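Local coordinates for protein beta-galactosidase (Bacillus circulans, PDB 4MAD) that probably hydrolyses terminal non-reducing beta-D-galactose residues from beta-D-galactosides, as a member of glycoside hydrolase family 35, at residues 389-400 and 485-495. Numbering follows the deposited sequence.
Sequences YGQAYGFIVYET and LFDWTVYPLPL
Val490 is turned about chi1 (-53°) with CG2 wedged between backbone N and carbonyl carbon, which sets this methyl over the centre of the Tyr389 ring, 3.7 Å from its centroid. CG1 meets Tyr398 CD1, the two side chains lying side by side, so the two methyls of one beta-branched residue each meet a tyrosine; the tyrosine hydroxyls bond elsewhere, to Ser380 and Leu384 respectively. In Thr400 the torsion (chi1 -165°) places OG1 opposite its own N, and the hydroxyl donates to Asp487 O at 2.9 Å while CB packs over the six-membered ring of Trp488, a double role suited to threonine. Trp488 NE1 is held in turn by Leu485 O.

On the face that carries Val397, Glu399, Tyr491 and Leu493, Tyr491 OH gives a 3.0 Å bond to Glu399 OE1, meeting the carboxylate from above its plane; Gln453 binds OE2. Val397 CG2 touches Leu493 CD1 at 3.6 Å. Extended Gln391 sends NE2 to Tyr393 O and Phe395 O, clasping the turn; Leu493 N reaches Phe395 O from the opposite face of that carbonyl. Back on the face with Val490 and Tyr398, Pro492, lacking an N-H, suits a non-hydrogen-bonded site opposite Ile396.

Six backbone bonds make 395-400 and 488-493 neighbouring antiparallel strands, inside the six-stranded sheet of the first all-beta domain.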
loop_
_atom_site.group_PDB
_atom_site.type_symbol
_atom_site.label_atom_id
_atom_site.label_comp_id
_atom_site.label_asym_id
_atom_site.label_seq_id
_atom_site.Cartn_x
_atom_site.Cartn_y
_atom_site.Cartn_z
ATOM N N TYR A 389 -3.931 -15.694 14.781
ATOM C CA TYR A 389 -2.995 -15.571 15.852
ATOM C C TYR A 389 -2.852 -14.086 16.230
ATOM O O TYR A 389 -2.046 -13.763 16.987
ATOM C CB TYR A 389 -1.659 -16.195 15.508
ATOM C CG TYR A 389 -1.702 -17.669 15.174
ATOM C CD1 TYR A 389 -2.067 -18.598 16.116
ATOM C CD2 TYR A 389 -1.365 -18.124 13.951
ATOM C CE1 TYR A 389 -2.104 -19.906 15.828
ATOM C CE2 TYR A 389 -1.389 -19.438 13.666
ATOM C CZ TYR A 389 -1.769 -20.344 14.631
ATOM O OH TYR A 389 -1.834 -21.679 14.388
ATOM N N GLY A 390 -3.700 -13.251 15.679
ATOM C CA GLY A 390 -3.643 -11.830 15.898
ATOM C C GLY A 390 -2.606 -11.040 15.142
ATOM O O GLY A 390 -2.237 -10.004 15.586
ATOM N N GLN A 391 -2.172 -11.545 14.001
ATOM C CA GLN A 391 -1.098 -10.924 13.270
ATOM C C GLN A 391 -1.470 -10.382 11.889
ATOM O O GLN A 391 -1.881 -11.109 11.049
ATOM C CB GLN A 391 0.049 -11.918 13.070
ATOM C CG GLN A 391 1.261 -11.295 12.396
ATOM C CD GLN A 391 2.326 -12.275 12.024
ATOM O OE1 GLN A 391 2.241 -13.427 12.352
ATOM N NE2 GLN A 391 3.345 -11.803 11.340
ATOM N N ALA A 392 -1.298 -9.091 11.695
ATOM C CA ALA A 392 -1.573 -8.475 10.415
ATOM C C ALA A 392 -0.526 -8.662 9.360
ATOM O O ALA A 392 -0.793 -9.120 8.324
ATOM C CB ALA A 392 -1.808 -6.977 10.604
ATOM N N TYR A 393 0.688 -8.283 9.702
ATOM C CA TYR A 393 1.780 -8.188 8.750
ATOM C C TYR A 393 3.068 -8.930 9.148
ATOM O O TYR A 393 3.296 -9.177 10.267
ATOM C CB TYR A 393 2.118 -6.737 8.431
ATOM C CG TYR A 393 0.985 -5.755 8.315
ATOM C CD1 TYR A 393 0.049 -5.860 7.330
ATOM C CD2 TYR A 393 0.899 -4.671 9.157
ATOM C CE1 TYR A 393 -0.952 -4.967 7.204
ATOM C CE2 TYR A 393 -0.121 -3.806 9.076
ATOM C CZ TYR A 393 -1.041 -3.913 8.090
ATOM O OH TYR A 393 -2.059 -3.066 8.009
ATOM N N GLY A 394 3.866 -9.261 8.154
ATOM C CA GLY A 394 5.179 -9.823 8.356
ATOM C C GLY A 394 5.413 -11.291 8.088
ATOM O O GLY A 394 4.944 -11.783 7.151
ATOM N N PHE A 395 6.133 -11.958 8.982
ATOM C CA PHE A 395 6.574 -13.330 8.822
ATOM C C PHE A 395 6.003 -14.104 10.000
ATOM O O PHE A 395 5.671 -13.534 10.984
ATOM C CB PHE A 395 8.103 -13.431 8.862
ATOM C CG PHE A 395 8.814 -12.686 7.766
ATOM C CD1 PHE A 395 9.219 -13.330 6.639
ATOM C CD2 PHE A 395 9.097 -11.347 7.877
ATOM C CE1 PHE A 395 9.829 -12.680 5.648
ATOM C CE2 PHE A 395 9.733 -10.708 6.876
ATOM C CZ PHE A 395 10.088 -11.367 5.768
ATOM N N ILE A 396 5.873 -15.393 9.838
ATOM C CA ILE A 396 5.417 -16.239 10.915
ATOM C C ILE A 396 6.085 -17.589 10.785
ATOM O O ILE A 396 6.200 -18.102 9.743
ATOM C CB ILE A 396 3.892 -16.343 10.934
ATOM C CG1 ILE A 396 3.421 -17.266 12.035
ATOM C CG2 ILE A 396 3.397 -16.824 9.661
ATOM C CD1 ILE A 396 2.055 -17.167 12.288
ATOM N N VAL A 397 6.536 -18.105 11.898
ATOM C CA VAL A 397 7.168 -19.374 11.892
ATOM C C VAL A 397 6.202 -20.410 12.478
ATOM O O VAL A 397 5.672 -20.220 13.509
ATOM C CB VAL A 397 8.429 -19.407 12.752
ATOM C CG1 VAL A 397 9.013 -20.740 12.768
ATOM C CG2 VAL A 397 9.420 -18.440 12.274
ATOM N N TYR A 398 6.038 -21.498 11.757
ATOM C CA TYR A 398 5.190 -22.598 12.144
ATOM C C TYR A 398 6.103 -23.813 12.415
ATOM O O TYR A 398 6.965 -24.087 11.667
ATOM C CB TYR A 398 4.216 -23.020 11.048
ATOM C CG TYR A 398 3.104 -22.063 10.658
ATOM C CD1 TYR A 398 1.836 -22.181 11.194
ATOM C CD2 TYR A 398 3.283 -21.107 9.693
ATOM C CE1 TYR A 398 0.839 -21.346 10.810
ATOM C CE2 TYR A 398 2.284 -20.310 9.334
ATOM C CZ TYR A 398 1.057 -20.419 9.894
ATOM O OH TYR A 398 0.074 -19.623 9.531
ATOM N N GLU A 399 5.893 -24.474 13.538
ATOM C CA GLU A 399 6.816 -25.472 14.004
ATOM C C GLU A 399 6.061 -26.690 14.595
ATOM O O GLU A 399 5.140 -26.524 15.330
ATOM C CB GLU A 399 7.694 -24.811 15.044
ATOM C CG GLU A 399 8.596 -25.602 15.865
ATOM C CD GLU A 399 9.538 -24.685 16.690
ATOM O OE1 GLU A 399 9.369 -24.569 17.896
ATOM O OE2 GLU A 399 10.383 -24.020 16.105
ATOM N N THR A 400 6.476 -27.887 14.227
ATOM C CA THR A 400 5.871 -29.101 14.743
ATOM C C THR A 400 6.883 -30.209 14.719
ATOM O O THR A 400 7.807 -30.165 13.957
ATOM C CB THR A 400 4.638 -29.541 13.959
ATOM O OG1 THR A 400 3.881 -30.513 14.691
ATOM C CG2 THR A 400 5.040 -30.109 12.666
ATOM N N LEU A 485 -0.301 -32.779 9.505
ATOM C CA LEU A 485 0.445 -32.705 10.733
ATOM C C LEU A 485 -0.264 -31.832 11.761
ATOM O O LEU A 485 -0.753 -30.834 11.426
ATOM C CB LEU A 485 1.850 -32.170 10.460
ATOM C CG LEU A 485 2.663 -32.928 9.406
ATOM C CD1 LEU A 485 4.018 -32.317 9.208
ATOM C CD2 LEU A 485 2.755 -34.378 9.669
ATOM N N PHE A 486 -0.319 -32.295 12.991
ATOM C CA PHE A 486 -0.973 -31.594 14.041
ATOM C C PHE A 486 -0.056 -31.193 15.231
ATOM O O PHE A 486 1.067 -31.567 15.292
ATOM C CB PHE A 486 -2.221 -32.380 14.446
ATOM C CG PHE A 486 -3.236 -32.511 13.330
ATOM C CD1 PHE A 486 -3.967 -31.435 12.927
ATOM C CD2 PHE A 486 -3.406 -33.681 12.667
ATOM C CE1 PHE A 486 -4.878 -31.534 11.931
ATOM C CE2 PHE A 486 -4.309 -33.818 11.705
ATOM C CZ PHE A 486 -5.018 -32.744 11.274
ATOM N N ASP A 487 -0.545 -30.366 16.124
ATOM C CA ASP A 487 0.210 -29.946 17.283
ATOM C C ASP A 487 1.312 -28.954 16.935
ATOM O O ASP A 487 2.440 -29.304 16.873
ATOM C CB ASP A 487 0.761 -31.133 18.077
ATOM C CG ASP A 487 1.205 -30.746 19.457
ATOM O OD1 ASP A 487 1.192 -29.582 19.768
ATOM O OD2 ASP A 487 1.541 -31.619 20.239
ATOM N N TRP A 488 0.897 -27.735 16.630
ATOM C CA TRP A 488 1.800 -26.661 16.323
ATOM C C TRP A 488 2.136 -25.591 17.342
ATOM O O TRP A 488 1.340 -25.276 18.143
ATOM C CB TRP A 488 1.078 -26.018 15.125
ATOM C CG TRP A 488 1.028 -26.882 13.959
ATOM C CD1 TRP A 488 0.091 -27.790 13.696
ATOM C CD2 TRP A 488 1.976 -26.970 12.904
ATOM N NE1 TRP A 488 0.355 -28.437 12.554
ATOM C CE2 TRP A 488 1.528 -27.970 12.047
ATOM C CE3 TRP A 488 3.150 -26.297 12.593
ATOM C CZ2 TRP A 488 2.201 -28.297 10.896
ATOM C CZ3 TRP A 488 3.806 -26.633 11.467
ATOM C CH2 TRP A 488 3.348 -27.625 10.641
ATOM N N THR A 489 3.346 -25.064 17.230
ATOM C CA THR A 489 3.806 -23.912 17.941
ATOM C C THR A 489 4.142 -22.886 16.867
ATOM O O THR A 489 4.755 -23.218 15.926
ATOM C CB THR A 489 5.064 -24.187 18.792
ATOM O OG1 THR A 489 4.837 -25.256 19.712
ATOM C CG2 THR A 489 5.412 -22.956 19.559
ATOM N N VAL A 490 3.695 -21.649 17.027
ATOM C CA VAL A 490 3.894 -20.638 16.007
ATOM C C VAL A 490 4.390 -19.371 16.648
ATOM O O VAL A 490 4.056 -19.097 17.745
ATOM C CB VAL A 490 2.631 -20.340 15.248
ATOM C CG1 VAL A 490 2.035 -21.580 14.700
ATOM C CG2 VAL A 490 1.722 -19.559 16.074
ATOM N N TYR A 491 5.219 -18.674 15.899
ATOM C CA TYR A 491 5.809 -17.457 16.318
ATOM C C TYR A 491 5.504 -16.355 15.303
ATOM O O TYR A 491 6.054 -16.300 14.274
ATOM C CB TYR A 491 7.327 -17.657 16.458
ATOM C CG TYR A 491 7.757 -18.866 17.304
ATOM C CD1 TYR A 491 8.038 -18.747 18.621
ATOM C CD2 TYR A 491 7.871 -20.104 16.763
ATOM C CE1 TYR A 491 8.402 -19.865 19.380
ATOM C CE2 TYR A 491 8.233 -21.205 17.496
ATOM C CZ TYR A 491 8.498 -21.090 18.806
ATOM O OH TYR A 491 8.865 -22.180 19.554
ATOM N N PRO A 492 4.587 -15.510 15.655
ATOM C CA PRO A 492 4.246 -14.408 14.790
ATOM C C PRO A 492 5.398 -13.381 14.816
ATOM O O PRO A 492 5.841 -13.025 15.840
ATOM C CB PRO A 492 2.995 -13.863 15.427
ATOM C CG PRO A 492 2.457 -14.978 16.217
ATOM C CD PRO A 492 3.629 -15.644 16.743
ATOM N N LEU A 493 5.807 -12.899 13.652
ATOM C CA LEU A 493 6.926 -12.014 13.502
ATOM C C LEU A 493 6.550 -10.767 12.673
ATOM O O LEU A 493 6.851 -10.663 11.555
ATOM C CB LEU A 493 8.125 -12.744 12.885
ATOM C CG LEU A 493 8.741 -13.920 13.644
ATOM C CD1 LEU A 493 9.549 -14.882 12.834
ATOM C CD2 LEU A 493 9.406 -13.499 14.813
ATOM N N PRO A 494 5.828 -9.881 13.313
ATOM C CA PRO A 494 5.418 -8.597 12.746
ATOM C C PRO A 494 6.582 -7.582 12.658
ATOM O O PRO A 494 6.471 -6.593 12.020
ATOM C CB PRO A 494 4.388 -8.096 13.735
ATOM C CG PRO A 494 4.661 -8.801 14.958
ATOM C CD PRO A 494 5.265 -10.109 14.639
ATOM N N LEU A 495 7.642 -7.872 13.377
ATOM C CA LEU A 495 8.867 -7.096 13.357
ATOM C C LEU A 495 8.624 -5.646 13.775
ATOM O O LEU A 495 9.264 -4.786 13.297
ATOM C CB LEU A 495 9.517 -7.147 12.000
ATOM C CG LEU A 495 9.910 -8.499 11.416
ATOM C CD1 LEU A 495 10.726 -8.294 10.196
ATOM C CD2 LEU A 495 10.625 -9.324 12.431
#